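Putative nucleotidyltransferase TM1012 (Thermotoga maritima, PDB 4HX0) is of unknown function but probably belongs to the nucleotidyltransferase superfamily, whose members transfer a nucleoside monophosphate from a nucleoside triphosphate to an acceptor. Local coordinates at residues R13-I18 with H126-P131; Y19-N24 with F65-S70; E25-V30 with I51-E56; V114-Y119 with P131-E136. All coordinates share one frame; numbering follows the deposited sequence.

Interaction 1. Residues R13-I18 with H126-P131. With BU1 (1,4-butanediol), chain J; BU1 (1,4-butanediol), chain P.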
# COMPACT_ATOMS: atom_id res chain seq x y z
N ARG A 13 9.67 -11.41 7.70
CA ARG A 13 10.87 -11.76 6.97
C ARG A 13 10.95 -11.01 5.65
O ARG A 13 11.98 -10.47 5.30
CB ARG A 13 10.91 -13.27 6.72
CG ARG A 13 11.23 -14.07 7.97
CD ARG A 13 11.73 -15.45 7.61
NE ARG A 13 10.72 -16.25 6.91
CZ ARG A 13 9.80 -17.00 7.52
NH1 ARG A 13 9.73 -17.05 8.85
NH2 ARG A 13 8.94 -17.69 6.78
N VAL A 14 9.83 -10.97 4.93
CA VAL A 14 9.80 -10.27 3.65
C VAL A 14 9.89 -8.77 3.89
O VAL A 14 10.61 -8.06 3.19
CB VAL A 14 8.56 -10.65 2.83
CG1 VAL A 14 8.44 -9.74 1.61
CG2 VAL A 14 8.66 -12.12 2.46
N LEU A 15 9.20 -8.29 4.92
CA LEU A 15 9.35 -6.88 5.29
C LEU A 15 10.81 -6.52 5.56
O LEU A 15 11.26 -5.44 5.17
CB LEU A 15 8.47 -6.56 6.49
CG LEU A 15 8.48 -5.10 6.96
CD1 LEU A 15 7.98 -4.15 5.87
CD2 LEU A 15 7.61 -4.99 8.19
N ARG A 16 11.56 -7.40 6.22
CA ARG A 16 12.97 -7.14 6.48
C ARG A 16 13.76 -7.05 5.18
O ARG A 16 14.62 -6.18 5.02
CB ARG A 16 13.56 -8.18 7.43
CG ARG A 16 15.03 -7.96 7.75
CD ARG A 16 15.43 -8.60 9.07
NE ARG A 16 15.88 -7.61 10.05
CZ ARG A 16 15.22 -7.29 11.16
NH1 ARG A 16 14.06 -7.86 11.46
NH2 ARG A 16 15.74 -6.37 11.97
N LYS A 17 13.45 -7.97 4.26
CA LYS A 17 14.09 -7.98 2.94
C LYS A 17 13.81 -6.69 2.19
O LYS A 17 14.71 -6.13 1.57
CB LYS A 17 13.63 -9.20 2.15
CG LYS A 17 14.32 -10.47 2.61
CD LYS A 17 13.88 -11.70 1.82
CE LYS A 17 14.76 -12.89 2.17
NZ LYS A 17 14.43 -14.04 1.30
N ILE A 18 12.59 -6.18 2.33
CA ILE A 18 12.21 -4.94 1.67
C ILE A 18 12.91 -3.76 2.34
O ILE A 18 13.56 -2.94 1.69
CB ILE A 18 10.70 -4.72 1.69
CG1 ILE A 18 10.00 -5.73 0.78
CG2 ILE A 18 10.38 -3.29 1.25
CD1 ILE A 18 8.53 -5.97 1.11
N HIS A 126 10.95 -4.96 15.31
CA HIS A 126 11.95 -6.00 15.02
C HIS A 126 13.24 -5.46 14.50
O HIS A 126 13.79 -6.00 13.55
CB HIS A 126 11.39 -7.02 14.04
CG HIS A 126 10.21 -7.77 14.58
ND1 HIS A 126 8.96 -7.27 14.55
CD2 HIS A 126 10.12 -9.00 15.22
CE1 HIS A 126 8.11 -8.14 15.10
NE2 HIS A 126 8.81 -9.21 15.51
N GLY A 127 13.71 -4.37 15.10
CA GLY A 127 14.95 -3.74 14.68
C GLY A 127 14.85 -2.96 13.38
O GLY A 127 15.87 -2.59 12.80
N MET A 128 13.62 -2.71 12.90
CA MET A 128 13.43 -2.00 11.65
C MET A 128 12.65 -0.74 11.93
O MET A 128 11.81 -0.71 12.81
CB MET A 128 12.65 -2.87 10.66
CG MET A 128 13.30 -4.19 10.33
SD MET A 128 12.33 -5.03 9.07
CE MET A 128 10.96 -5.68 10.02
N LYS A 129 12.94 0.31 11.17
CA LYS A 129 12.21 1.55 11.28
C LYS A 129 11.36 1.60 10.01
O LYS A 129 11.83 2.00 8.97
CB LYS A 129 13.21 2.70 11.35
CG LYS A 129 12.63 4.09 11.51
CD LYS A 129 13.76 5.11 11.33
CE LYS A 129 13.22 6.48 10.96
NZ LYS A 129 14.16 7.25 10.09
N ILE A 130 10.13 1.13 10.11
CA ILE A 130 9.29 0.92 8.94
C ILE A 130 8.36 2.11 8.73
O ILE A 130 7.64 2.50 9.67
CB ILE A 130 8.44 -0.36 9.12
CG1 ILE A 130 9.36 -1.58 9.33
CG2 ILE A 130 7.47 -0.54 7.96
CD1 ILE A 130 10.19 -1.95 8.12
N PRO A 131 8.39 2.71 7.52
CA PRO A 131 7.45 3.80 7.25
C PRO A 131 6.09 3.21 6.96
O PRO A 131 5.98 2.27 6.19
CB PRO A 131 8.01 4.45 5.98
CG PRO A 131 8.81 3.37 5.30
CD PRO A 131 9.31 2.46 6.40
C1 BU1 J . 16.25 -10.35 -0.61
C2 BU1 J . 17.09 -11.47 -1.23
C3 BU1 J . 16.51 -12.81 -0.80
C4 BU1 J . 16.17 -13.72 -1.97
O5 BU1 J . 17.08 -9.20 -0.40
O6 BU1 J . 14.94 -14.39 -1.68
C1 BU1 P . 14.16 4.60 3.23
C2 BU1 P . 13.62 3.38 3.99
C3 BU1 P . 12.95 3.83 5.28
C4 BU1 P . 13.37 3.03 6.49
O5 BU1 P . 13.71 4.62 1.86
O6 BU1 P . 13.30 3.90 7.64
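Arg16 of helix 9-22 crosses Met128 obliquely and ends on the carbonyl of His126, where the two-stranded antiparallel hairpin 120-125/128-133 turns over. Helix 13-18 crosses strand 128-131 nearly perpendicularly (85°), and the join is made by a few side chains, Leu15 and Arg16 on the helix. The arginine suits this place because its apolar stem and polar end find different partners. CB lies 3.8 Å from Met128 SD; CG, anti to the backbone N (chi1 -180°), stays at the fringe of the same sulfur before the chain bends at chi3 toward the turn. The guanidinium, in the one of two modelled conformers described, carries Met128 CG over one face, 3.7 Å from CZ. Its NH1 and NH2 both grip His126 O, in the carbonyl plane and close to the guanidinium plane; NH1 lies 2.8 Å from that oxygen, while the still shorter NH2 bond is of doubtful exact length. Gly127 suits its place: its phi is positive, and a CB would crowd Arg16 NH2. Deeper in, Leu15 and Ile130 meet tip to tip, CG to CD1 at 3.8 Å, and Met128 CE rests 3.9 Å from Leu15 CD2. Lys17 stretches along a bound butanediol, its NZ 3.0 Å from the ligand O6, and also pairs with Asp91; a methionine here would probably leave the Asp91 carboxylate without this countercharge and the diol without this donor. On the strand, Lys129 O accepts a hydrogen bond from O6 of a second butanediol at 2.7 Å.

Interaction 2. Residues Y19-N24 with F65-S70. With BU1 (1,4-butanediol), chain P; BU1 (1,4-butanediol), chain J.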
# COMPACT_ATOMS: atom_id res chain seq x y z
N TYR A 19 12.78 -3.70 3.67
CA TYR A 19 13.43 -2.70 4.47
C TYR A 19 14.93 -2.64 4.23
O TYR A 19 15.48 -1.58 4.05
CB TYR A 19 13.15 -2.99 5.94
CG TYR A 19 13.88 -2.10 6.89
CD1 TYR A 19 13.50 -0.77 7.06
CD2 TYR A 19 14.96 -2.58 7.65
CE1 TYR A 19 14.16 0.05 7.95
CE2 TYR A 19 15.62 -1.75 8.54
CZ TYR A 19 15.22 -0.44 8.67
OH TYR A 19 15.84 0.42 9.54
N ASP A 20 15.59 -3.79 4.20
CA ASP A 20 17.03 -3.79 3.98
C ASP A 20 17.44 -3.15 2.65
O ASP A 20 18.47 -2.52 2.57
CB ASP A 20 17.62 -5.18 4.13
CG ASP A 20 17.75 -5.60 5.60
OD1 ASP A 20 17.66 -4.75 6.51
OD2 ASP A 20 17.93 -6.80 5.84
N ARG A 21 16.63 -3.30 1.61
CA ARG A 21 17.00 -2.69 0.34
C ARG A 21 16.54 -1.27 0.18
O ARG A 21 17.00 -0.58 -0.73
CB ARG A 21 16.46 -3.52 -0.81
CG ARG A 21 17.06 -4.89 -0.86
CD ARG A 21 16.99 -5.39 -2.27
NE ARG A 21 17.28 -6.80 -2.26
CZ ARG A 21 17.26 -7.56 -3.34
NH1 ARG A 21 16.94 -7.05 -4.52
NH2 ARG A 21 17.55 -8.84 -3.21
N LEU A 22 15.59 -0.84 1.00
CA LEU A 22 15.06 0.52 0.83
C LEU A 22 15.61 1.45 1.88
O LEU A 22 15.68 2.64 1.63
CB LEU A 22 13.54 0.54 0.89
CG LEU A 22 12.85 -0.20 -0.26
CD1 LEU A 22 11.34 -0.09 -0.12
CD2 LEU A 22 13.30 0.41 -1.58
N LYS A 23 15.98 0.90 3.04
CA LYS A 23 16.33 1.72 4.20
C LYS A 23 17.32 2.82 3.87
O LYS A 23 17.19 3.95 4.35
CB LYS A 23 16.81 0.88 5.40
CG LYS A 23 18.06 0.04 5.17
CD LYS A 23 18.32 -0.84 6.38
CE LYS A 23 19.67 -1.52 6.28
NZ LYS A 23 19.81 -2.58 7.33
N ASN A 24 18.32 2.51 3.07
CA ASN A 24 19.26 3.56 2.76
C ASN A 24 19.22 3.97 1.28
O ASN A 24 20.24 4.26 0.64
CB ASN A 24 20.63 3.22 3.34
CG ASN A 24 20.64 3.28 4.86
OD1 ASN A 24 20.47 4.34 5.47
ND2 ASN A 24 20.84 2.13 5.49
N PHE A 65 14.24 -4.06 -6.58
CA PHE A 65 13.78 -5.43 -6.35
C PHE A 65 13.55 -6.16 -7.67
O PHE A 65 12.69 -7.04 -7.77
CB PHE A 65 12.49 -5.42 -5.53
CG PHE A 65 12.67 -4.87 -4.14
CD1 PHE A 65 13.01 -5.70 -3.10
CD2 PHE A 65 12.47 -3.52 -3.90
CE1 PHE A 65 13.19 -5.18 -1.82
CE2 PHE A 65 12.62 -3.00 -2.63
CZ PHE A 65 12.98 -3.83 -1.59
N SER A 66 14.34 -5.81 -8.68
CA SER A 66 14.12 -6.31 -10.04
C SER A 66 13.98 -7.83 -10.12
O SER A 66 13.12 -8.34 -10.84
CB SER A 66 15.24 -5.81 -10.96
OG SER A 66 16.50 -6.24 -10.48
N GLU A 67 14.81 -8.56 -9.38
CA GLU A 67 14.75 -10.03 -9.41
C GLU A 67 13.42 -10.61 -8.90
O GLU A 67 13.10 -11.76 -9.19
CB GLU A 67 15.95 -10.64 -8.69
CG GLU A 67 15.89 -10.53 -7.17
CD GLU A 67 16.71 -9.37 -6.63
OE1 GLU A 67 17.57 -9.67 -5.75
OE2 GLU A 67 16.52 -8.20 -7.10
N PHE A 68 12.63 -9.80 -8.16
CA PHE A 68 11.36 -10.25 -7.57
C PHE A 68 10.13 -9.77 -8.31
O PHE A 68 9.03 -10.10 -7.93
CB PHE A 68 11.25 -9.73 -6.14
CG PHE A 68 12.36 -10.17 -5.26
CD1 PHE A 68 12.49 -11.50 -4.91
CD2 PHE A 68 13.31 -9.25 -4.83
CE1 PHE A 68 13.53 -11.92 -4.11
CE2 PHE A 68 14.36 -9.66 -4.01
CZ PHE A 68 14.48 -11.00 -3.67
N VAL A 69 10.33 -9.00 -9.36
CA VAL A 69 9.22 -8.37 -10.07
C VAL A 69 8.41 -9.43 -10.79
O VAL A 69 8.93 -10.15 -11.66
CB VAL A 69 9.69 -7.29 -11.07
CG1 VAL A 69 8.51 -6.69 -11.82
CG2 VAL A 69 10.45 -6.18 -10.35
N SER A 70 7.14 -9.52 -10.43
CA SER A 70 6.19 -10.43 -11.05
C SER A 70 5.28 -9.70 -12.02
O SER A 70 4.77 -10.29 -12.97
CB SER A 70 5.36 -11.15 -9.99
OG SER A 70 4.77 -10.21 -9.10
C1 BU1 P . 14.16 4.60 3.23
C2 BU1 P . 13.62 3.38 3.99
C3 BU1 P . 12.95 3.83 5.28
C4 BU1 P . 13.37 3.03 6.49
O5 BU1 P . 13.71 4.62 1.86
O6 BU1 P . 13.30 3.90 7.64
C1 BU1 J . 16.25 -10.35 -0.61
C2 BU1 J . 17.09 -11.47 -1.23
C3 BU1 J . 16.51 -12.81 -0.80
C4 BU1 J . 16.17 -13.72 -1.97
O5 BU1 J . 17.08 -9.20 -0.40
O6 BU1 J . 14.94 -14.39 -1.68
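Arg21 and Glu67 are brought together by complementary torsions: Arg21 sets CG anti to its carbonyl carbon (chi1 -64°) and runs extended to NE, whereas Glu67 holds CG between the backbone N and carbonyl carbon (chi1 74°) and folds back at chi2. Here the last turn of helix 9-22 packs on the short 3-10 segment 66-68, which links helix 55-64 to strand 69-77 at the edge of the mixed sheet in this alpha/beta nucleotidyltransferase-like fold. The salt bridge is end-on and two-pronged, with NH1 of Arg21 2.9 Å from Glu67 OE2 and NH2 2.7 Å from OE1. Both oxygens lie near the guanidinium plane, but the carboxylate is turned 42° from it and is met from above its own plane. Arginine fits because its several N-H groups serve several acceptors at once: NH1 also donates to Ile64 O, and NE reaches O5 of a butanediol at 3.0 Å, helped by a weak bond from NH2. Phe68 presents its ring edge to the face of the guanidinium, CE2 3.4 Å from NH2, while Glu67 CG sits over the centre of the same ring. Phe65 supplies the apolar part: its CZ touches Arg21 CB at 3.6 Å, and Leu22 CD2 meets the ring edge 3.6 Å from CE2. A leucine in place of Arg21 would probably leave the Glu67 carboxylate without this countercharge and free to swing, and Ile64 O without this donor. Phe68 CZ lies 3.6 Å from C1 of the butanediol.

Interaction 3. Residues E25-V30 with I51-E56. With BU1 (1,4-butanediol), chain P.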
# COMPACT_ATOMS: atom_id res chain seq x y z
N GLU A 25 17.98 4.00 0.77
CA GLU A 25 17.68 4.61 -0.52
C GLU A 25 16.81 5.87 -0.40
O GLU A 25 16.15 6.09 0.61
CB GLU A 25 17.05 3.59 -1.48
CG GLU A 25 17.84 2.30 -1.66
CD GLU A 25 19.34 2.52 -1.82
OE1 GLU A 25 19.75 3.47 -2.51
OE2 GLU A 25 20.10 1.73 -1.22
N LYS A 26 16.78 6.73 -1.42
CA LYS A 26 16.02 7.98 -1.25
C LYS A 26 14.53 7.86 -1.61
O LYS A 26 13.87 8.83 -1.99
CB LYS A 26 16.71 9.15 -1.95
CG LYS A 26 18.02 9.57 -1.29
CD LYS A 26 17.86 9.79 0.21
CE LYS A 26 19.21 9.77 0.91
NZ LYS A 26 19.08 9.86 2.39
N VAL A 27 14.00 6.65 -1.42
CA VAL A 27 12.66 6.28 -1.84
C VAL A 27 11.65 6.69 -0.78
O VAL A 27 11.81 6.43 0.43
CB VAL A 27 12.55 4.77 -2.16
CG1 VAL A 27 11.14 4.41 -2.60
CG2 VAL A 27 13.53 4.39 -3.26
N ASN A 28 10.62 7.36 -1.27
CA ASN A 28 9.51 7.80 -0.46
C ASN A 28 8.48 6.69 -0.51
O ASN A 28 7.72 6.60 -1.46
CB ASN A 28 8.96 9.09 -1.09
CG ASN A 28 7.67 9.56 -0.46
OD1 ASN A 28 7.39 9.27 0.69
ND2 ASN A 28 6.86 10.27 -1.26
N TRP A 29 8.48 5.84 0.53
CA TRP A 29 7.62 4.70 0.56
C TRP A 29 7.00 4.52 1.91
O TRP A 29 7.51 5.01 2.93
CB TRP A 29 8.36 3.43 0.12
CG TRP A 29 9.42 3.00 1.10
CD1 TRP A 29 10.64 3.62 1.37
CD2 TRP A 29 9.37 1.85 2.00
NE1 TRP A 29 11.31 2.93 2.34
CE2 TRP A 29 10.62 1.86 2.75
CE3 TRP A 29 8.44 0.84 2.25
CZ2 TRP A 29 10.91 0.90 3.72
CZ3 TRP A 29 8.75 -0.14 3.20
CH2 TRP A 29 9.96 -0.11 3.92
N VAL A 30 5.89 3.82 1.93
CA VAL A 30 5.21 3.47 3.16
C VAL A 30 4.59 2.12 2.94
O VAL A 30 4.21 1.77 1.82
CB VAL A 30 4.07 4.44 3.53
CG1 VAL A 30 4.61 5.73 4.11
CG2 VAL A 30 3.17 4.71 2.33
N ILE A 51 2.96 -1.66 -0.73
CA ILE A 51 3.88 -0.57 -0.60
C ILE A 51 3.31 0.56 -1.43
O ILE A 51 3.05 0.40 -2.62
CB ILE A 51 5.30 -0.93 -1.09
CG1 ILE A 51 5.87 -2.14 -0.31
CG2 ILE A 51 6.23 0.28 -1.00
CD1 ILE A 51 5.90 -1.97 1.20
N GLN A 52 3.08 1.69 -0.80
CA GLN A 52 2.65 2.84 -1.52
C GLN A 52 3.83 3.81 -1.56
O GLN A 52 4.63 3.91 -0.62
CB GLN A 52 1.45 3.46 -0.83
CG GLN A 52 0.97 4.75 -1.45
CD GLN A 52 -0.37 5.18 -0.89
OE1 GLN A 52 -1.01 4.42 -0.17
NE2 GLN A 52 -0.80 6.39 -1.24
N THR A 53 3.96 4.51 -2.67
CA THR A 53 5.11 5.34 -2.86
C THR A 53 4.68 6.42 -3.84
O THR A 53 3.50 6.57 -4.12
CB THR A 53 6.29 4.48 -3.39
OG1 THR A 53 7.44 5.30 -3.59
CG2 THR A 53 5.90 3.76 -4.71
N ASP A 54 5.62 7.19 -4.35
CA ASP A 54 5.23 8.19 -5.32
C ASP A 54 5.53 7.61 -6.68
O ASP A 54 5.93 6.45 -6.78
CB ASP A 54 5.90 9.53 -5.03
CG ASP A 54 7.41 9.41 -4.84
OD1 ASP A 54 8.00 8.37 -5.22
OD2 ASP A 54 8.01 10.37 -4.30
N GLU A 55 5.30 8.36 -7.74
CA GLU A 55 5.53 7.82 -9.07
C GLU A 55 6.98 7.33 -9.24
O GLU A 55 7.21 6.19 -9.66
CB GLU A 55 5.20 8.88 -10.12
CG GLU A 55 5.51 8.40 -11.52
CD GLU A 55 4.98 9.36 -12.56
OE1 GLU A 55 4.22 10.29 -12.19
OE2 GLU A 55 5.33 9.16 -13.73
N GLU A 56 7.95 8.16 -8.88
CA GLU A 56 9.34 7.78 -9.02
C GLU A 56 9.68 6.57 -8.18
O GLU A 56 10.38 5.69 -8.64
CB GLU A 56 10.29 8.95 -8.70
CG GLU A 56 10.18 10.08 -9.74
CD GLU A 56 10.24 9.55 -11.17
OE1 GLU A 56 11.24 8.86 -11.48
OE2 GLU A 56 9.29 9.79 -11.98
C1 BU1 P . 14.16 4.60 3.23
C2 BU1 P . 13.62 3.38 3.99
C3 BU1 P . 12.95 3.83 5.28
C4 BU1 P . 13.37 3.03 6.49
O5 BU1 P . 13.71 4.62 1.86
O6 BU1 P . 13.30 3.90 7.64
O HOH W 1 10.54 8.02 -4.11
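Val30 and Gln52 form an antiparallel hydrogen-bonded pair: Val30 N reaches Gln52 O at 2.8 Å, and Gln52 N returns to Val30 O at 2.9 Å. One residue along, a CA-H...O contact sets Trp29 CA 3.3 Å from Gln52 O. Beyond this pair, polar side chains make the bonds. Thr53 OG1, anti to its backbone N (chi1 180°), donates to Asn28 O from above the carbonyl plane, a bond modelled very short, its length doubtful. Asn28 ND2 adds a weak bond to Asp54 OD2, while its OD1 accepts from Lys120 NZ. A water joins Asn28 N (2.9 Å) to Asp54 OD1 (2.8 Å), and the same OD1 caps Gly57 N, aspartate being a natural N-cap of helix 55-64. Of the apolar contacts, Ile51 CD1 meets the edge of the Trp29 indole, 3.9 Å from CE3, the two side chains passing at a slant, and Val30 CG2 lies beside Gln52 CB at 3.8 Å. In the fold, 29-32 is an outer strand of the mixed sheet and 49-53 is bonded next to 93-103; Ile61 of helix 55-64 packs on Ile51 and Val27, while Leu133 of strand 128-133 meets Val30 and Gln52.

Interaction 4. Residues V114-Y119 with P131-E136. With BU1 (1,4-butanediol), chain T.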
# COMPACT_ATOMS: atom_id res chain seq x y z
N VAL A 114 -1.50 11.84 -2.68
CA VAL A 114 -1.24 12.25 -1.32
C VAL A 114 0.23 12.69 -1.14
O VAL A 114 1.13 12.17 -1.80
CB VAL A 114 -1.63 11.14 -0.32
CG1 VAL A 114 -0.77 9.90 -0.48
CG2 VAL A 114 -1.57 11.63 1.10
N ASP A 115 0.44 13.66 -0.26
CA ASP A 115 1.76 13.89 0.27
C ASP A 115 2.01 12.78 1.29
O ASP A 115 1.49 12.81 2.40
CB ASP A 115 1.83 15.27 0.91
CG ASP A 115 3.13 15.52 1.61
OD1 ASP A 115 4.08 14.72 1.48
OD2 ASP A 115 3.22 16.55 2.28
N LEU A 116 2.79 11.77 0.91
CA LEU A 116 3.02 10.65 1.82
C LEU A 116 3.63 11.13 3.13
O LEU A 116 3.33 10.61 4.24
CB LEU A 116 3.94 9.63 1.16
CG LEU A 116 3.27 8.94 -0.03
CD1 LEU A 116 4.25 7.97 -0.65
CD2 LEU A 116 2.02 8.22 0.43
N ASN A 117 4.46 12.16 3.00
CA ASN A 117 5.16 12.74 4.14
C ASN A 117 4.30 13.50 5.13
O ASN A 117 4.74 13.78 6.24
CB ASN A 117 6.37 13.54 3.67
CG ASN A 117 7.47 12.63 3.19
OD1 ASN A 117 7.76 11.64 3.86
ND2 ASN A 117 8.04 12.92 2.04
N LYS A 118 3.08 13.81 4.75
CA LYS A 118 2.12 14.36 5.70
C LYS A 118 1.59 13.30 6.66
O LYS A 118 1.17 13.65 7.76
CB LYS A 118 0.97 14.95 4.91
CG LYS A 118 0.16 15.99 5.62
CD LYS A 118 -0.13 17.08 4.60
CE LYS A 118 -1.47 17.70 4.85
NZ LYS A 118 -1.65 18.78 3.84
N TYR A 119 1.60 12.03 6.24
CA TYR A 119 0.94 10.96 6.99
C TYR A 119 1.89 9.86 7.45
O TYR A 119 1.52 9.04 8.28
CB TYR A 119 -0.20 10.36 6.18
CG TYR A 119 -1.16 11.42 5.72
CD1 TYR A 119 -2.07 11.98 6.61
CD2 TYR A 119 -1.11 11.91 4.42
CE1 TYR A 119 -2.94 12.98 6.20
CE2 TYR A 119 -1.97 12.92 4.01
CZ TYR A 119 -2.88 13.44 4.90
OH TYR A 119 -3.74 14.43 4.50
N PRO A 131 8.39 2.71 7.52
CA PRO A 131 7.45 3.80 7.25
C PRO A 131 6.09 3.21 6.96
O PRO A 131 5.98 2.27 6.19
CB PRO A 131 8.01 4.45 5.98
CG PRO A 131 8.81 3.37 5.30
CD PRO A 131 9.31 2.46 6.40
N VAL A 132 5.07 3.78 7.58
CA VAL A 132 3.69 3.40 7.35
C VAL A 132 2.90 4.69 7.21
O VAL A 132 3.35 5.75 7.65
CB VAL A 132 3.09 2.56 8.51
CG1 VAL A 132 3.89 1.28 8.73
CG2 VAL A 132 3.04 3.35 9.82
N LEU A 133 1.74 4.60 6.59
CA LEU A 133 0.78 5.70 6.69
C LEU A 133 0.01 5.59 7.98
O LEU A 133 -0.32 4.49 8.43
CB LEU A 133 -0.20 5.70 5.51
CG LEU A 133 0.46 6.14 4.21
CD1 LEU A 133 -0.54 6.06 3.08
CD2 LEU A 133 1.07 7.53 4.33
N SER A 134 -0.27 6.74 8.59
CA SER A 134 -0.96 6.77 9.87
C SER A 134 -2.24 5.94 9.83
O SER A 134 -2.88 5.83 8.79
CB SER A 134 -1.31 8.19 10.27
OG SER A 134 -2.30 8.70 9.39
N LEU A 135 -2.60 5.38 10.98
CA LEU A 135 -3.85 4.65 11.13
C LEU A 135 -5.01 5.54 10.73
O LEU A 135 -5.92 5.10 10.05
CB LEU A 135 -4.07 4.22 12.58
CG LEU A 135 -3.30 3.00 13.01
CD1 LEU A 135 -3.55 2.78 14.49
CD2 LEU A 135 -3.73 1.78 12.18
N GLU A 136 -4.97 6.80 11.14
CA GLU A 136 -6.05 7.73 10.85
C GLU A 136 -6.22 7.83 9.33
O GLU A 136 -7.33 7.79 8.78
CB GLU A 136 -5.72 9.09 11.49
CG GLU A 136 -5.79 9.09 13.02
CD GLU A 136 -4.71 8.27 13.72
OE1 GLU A 136 -3.59 8.08 13.17
OE2 GLU A 136 -4.99 7.83 14.87
C1 BU1 T . -8.73 2.13 16.27
C2 BU1 T . -8.61 3.46 17.02
C3 BU1 T . -8.46 4.63 16.05
C4 BU1 T . -7.00 4.98 15.83
O5 BU1 T . -7.43 1.69 15.83
O6 BU1 T . -6.89 5.91 14.74
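Tyr119 O accepts from Ser134 N at 2.9 Å, the one hydrogen bond between 114-119 and 131-136. It lies just beyond the open end of the antiparallel hairpin 120-125/128-133, where a short, weakly bonded helix runs into one strand and the long helix 135-159 leaves the other. The N-H comes from above the carbonyl plane, 36° out of it. Packing by Leu133 backs the same corner. Its CD2 methyl lies 3.6 Å from Tyr119 CB and 4.1 Å from Leu116 CD2, and rests against a backbone oxygen, Leu116 O, at 3.8 Å; a branched leucine tip can meet backbone and side chains at once. Each helix starts with a fitting cap. Ser134, with OG between its backbone N and carbonyl carbon (chi1 68°), is the N-cap of helix 135-159 and bonds to Tyr137 N. Asp115 plays that part for the short helix, OD1 taking a weak bond from Asn117 N at 3.0 Å. On the long helix, Glu136, in the one of two conformers described, accepts from a butanediol that Tyr139 also binds. The Tyr119 ring meets the ring of Tyr137, with planes at about 40°, which joins the end of the short helix to the first turn of the long one, and Lys118 CB lies 3.6 Å above one face of the Tyr119 ring, offset toward its rim.

How the interactions relate
From the N terminus, helix 9-22 opens two contacts in succession: interaction 1 first, then interaction 2 at its last turn, with strand 29-32 and interaction 3 following. The loops close in reverse order. Residues 51-56 close the shortest, interaction 3; 65-70 close interaction 2 around it; and 126-131 close interaction 1 around both. Interaction 4 starts after 2 and 3 are complete, but crosses interaction 1, sharing Pro131 on strand 128-133. Direct packing joins neighbours: Tyr19 touches Met128, Leu22 touches Trp29, and Leu116 touches Thr53. Together they fasten the first helix, the mixed sheet, the hairpin and the start of helix 135-159.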